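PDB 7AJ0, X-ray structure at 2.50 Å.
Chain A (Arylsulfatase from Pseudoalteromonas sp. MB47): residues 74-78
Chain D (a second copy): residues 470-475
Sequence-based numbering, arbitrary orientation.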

# COMPACT_ATOMS: atom_id res chain seq x y z
N ALA A 74 -8.88 -17.15 28.47
CA ALA A 74 -8.67 -16.03 29.37
C ALA A 74 -7.84 -14.93 28.72
O ALA A 74 -7.96 -13.76 29.11
N ALA A 75 -7.01 -15.28 27.74
CA ALA A 75 -6.20 -14.27 27.07
C ALA A 75 -7.04 -13.30 26.25
O ALA A 75 -6.58 -12.19 25.97
N ILE A 76 -8.25 -13.69 25.85
CA ILE A 76 -9.14 -12.83 25.08
C ILE A 76 -10.45 -12.58 25.83
O ILE A 76 -11.46 -12.26 25.23
N GLY A 77 -10.43 -12.73 27.15
CA GLY A 77 -11.59 -12.41 27.96
C GLY A 77 -12.77 -13.35 27.83
O GLY A 77 -13.92 -12.91 27.88
N ALA A 78 -12.51 -14.65 27.67
CA ALA A 78 -13.58 -15.63 27.63
C ALA A 78 -13.07 -17.03 27.96
O ALA A 78 -12.88 -17.85 27.05
N LEU D 470 -8.13 -5.04 23.57
CA LEU D 470 -7.33 -6.23 23.34
C LEU D 470 -8.13 -7.52 23.48
O LEU D 470 -7.72 -8.55 22.92
N ASN D 471 -9.24 -7.51 24.21
CA ASN D 471 -10.10 -8.69 24.23
C ASN D 471 -10.72 -8.93 22.86
O ASN D 471 -10.84 -10.08 22.42
N MET D 472 -11.12 -7.86 22.17
CA MET D 472 -11.82 -7.97 20.89
C MET D 472 -10.90 -7.88 19.69
O MET D 472 -11.26 -8.37 18.61
N ASP D 473 -9.73 -7.26 19.83
CA ASP D 473 -8.79 -7.07 18.73
C ASP D 473 -7.38 -7.29 19.25
O ASP D 473 -6.55 -6.38 19.26
N PRO D 474 -7.07 -8.51 19.70
CA PRO D 474 -5.75 -8.75 20.29
C PRO D 474 -4.61 -8.64 19.29
O PRO D 474 -3.47 -8.38 19.70
N LYS D 475 -4.88 -8.81 18.00
CA LYS D 475 -3.86 -8.67 16.96
C LYS D 475 -3.76 -7.24 16.44
O LYS D 475 -3.09 -7.02 15.43

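Where do the two stretches come closest? They do so at Ile76(A) and Asn471(D), whose CA atoms lie 4.3 Å apart. The contact is compact, with 179 Å² buried over both sides, and Ile76(A) and Asn471(D) contribute the largest shares. Only Pro474(D) sends its CA-to-CB bond toward the other stretch; those of Ile76(A), Ala75(A), Leu470(D) and Asn471(D) leave sideways, and that of Met472(D) points away.

Which side chains make the apolar contact? The apolar pair is Ile76(A) with Pro474(D), with CG2 of Ile76(A) 3.9 Å from CG of Pro474(D), an ordinary van der Waals distance. The isoleucine has chi1 near p (55°) and chi2 near t (172°). This conformation places the CG2 methyl on the side of the proline ring, while CG1 and CD1 lead away from the other stretch. Pro474(D) carries a C-gamma endo pucker, and its CG is the ring atom nearest the methyl. Separate from this pair, Met472(D) makes a loose approach of a methyl to a backbone oxygen: although its CB starts away, chi1 and chi2 both in m (-60° and -54°) and a chi3 of 100°, between wells, bring the chain end back, so that its CE lies 4.3 Å from O of Ile76(A). Leu470(D), with chi1 m and chi2 t, takes its branched end away from the stretch of chain A and packs no side chain into this contact.

How does the asparagine fit against the backbone of chain A? Asn471(D) adopts m at chi1 (-71°) with chi2 at -36°, which turns its sideways-starting side chain so that the amide end comes nearer to chain A. Its OD1 lies 3.5 Å from C of Ile76(A) and 3.4 Å from N of Gly77(A). The latter pair is near enough to suggest a hydrogen bond, but the angle is poor and none forms; instead, N of Gly77(A) makes a weak bond to O of Ala74(A) at 3.3 Å, within its own chain. The other end of the amide, ND2, is hydrogen-bonded elsewhere in the structure. Glycine suits this position on two counts: its phi of 71° is positive, and an ideal CB at Gly77(A) would fall 2.9 Å from OD1 of Asn471(D), a clash.

What supplies the polar link, if no direct hydrogen bond crosses? A single water does, bridging two main-chain carbonyls. Its oxygen lies 2.5 Å from O of Ala75(A) and 2.7 Å from O of Leu470(D), and it donates to both. Two carbonyl oxygens cannot bond to each other, since both are acceptors, but a water with two protons can serve both at once. The direct side-chain packing is thus joined by a solvent-mediated tie between backbones, while the carboxylate of Asp473(D) and the amine of Lys475(D) lie too far from chain A's stretch to take part, and make hydrogen bonds outside this contact.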

# COMPACT_ATOMS: atom_id res chain seq x y z
CB ALA A 74 -8.00 -16.51 30.66
CB ALA A 75 -5.16 -14.95 26.17
CB ILE A 76 -9.42 -13.42 23.68
CG1 ILE A 76 -9.95 -14.85 23.78
CG2 ILE A 76 -8.16 -13.38 22.83
CD1 ILE A 76 -10.43 -15.41 22.46
CB ALA A 78 -14.26 -15.63 26.25
CB LEU D 470 -6.13 -6.26 24.28
CG LEU D 470 -5.04 -5.22 24.00
CD1 LEU D 470 -3.93 -5.35 25.02
CD2 LEU D 470 -4.50 -5.36 22.59
CB ASN D 471 -11.20 -8.54 25.28
CG ASN D 471 -10.68 -8.62 26.70
OD1 ASN D 471 -9.75 -9.37 27.00
ND2 ASN D 471 -11.27 -7.83 27.58
CB MET D 472 -12.89 -6.88 20.77
CG MET D 472 -13.96 -6.92 21.85
SD MET D 472 -14.76 -8.53 21.99
CE MET D 472 -13.91 -9.20 23.40
CB ASP D 473 -8.96 -5.68 18.12
CG ASP D 473 -8.24 -5.52 16.79
OD1 ASP D 473 -7.74 -6.53 16.25
OD2 ASP D 473 -8.18 -4.38 16.29
CB PRO D 474 -5.86 -10.18 20.85
CG PRO D 474 -6.99 -10.80 20.08
CD PRO D 474 -7.95 -9.69 19.76
CB LYS D 475 -4.15 -9.65 15.82
CG LYS D 475 -4.09 -11.12 16.27
CD LYS D 475 -4.27 -12.14 15.14
CE LYS D 475 -4.99 -11.58 13.92
NZ LYS D 475 -5.32 -12.67 12.95
O HOH W 1 -6.37 -10.06 24.69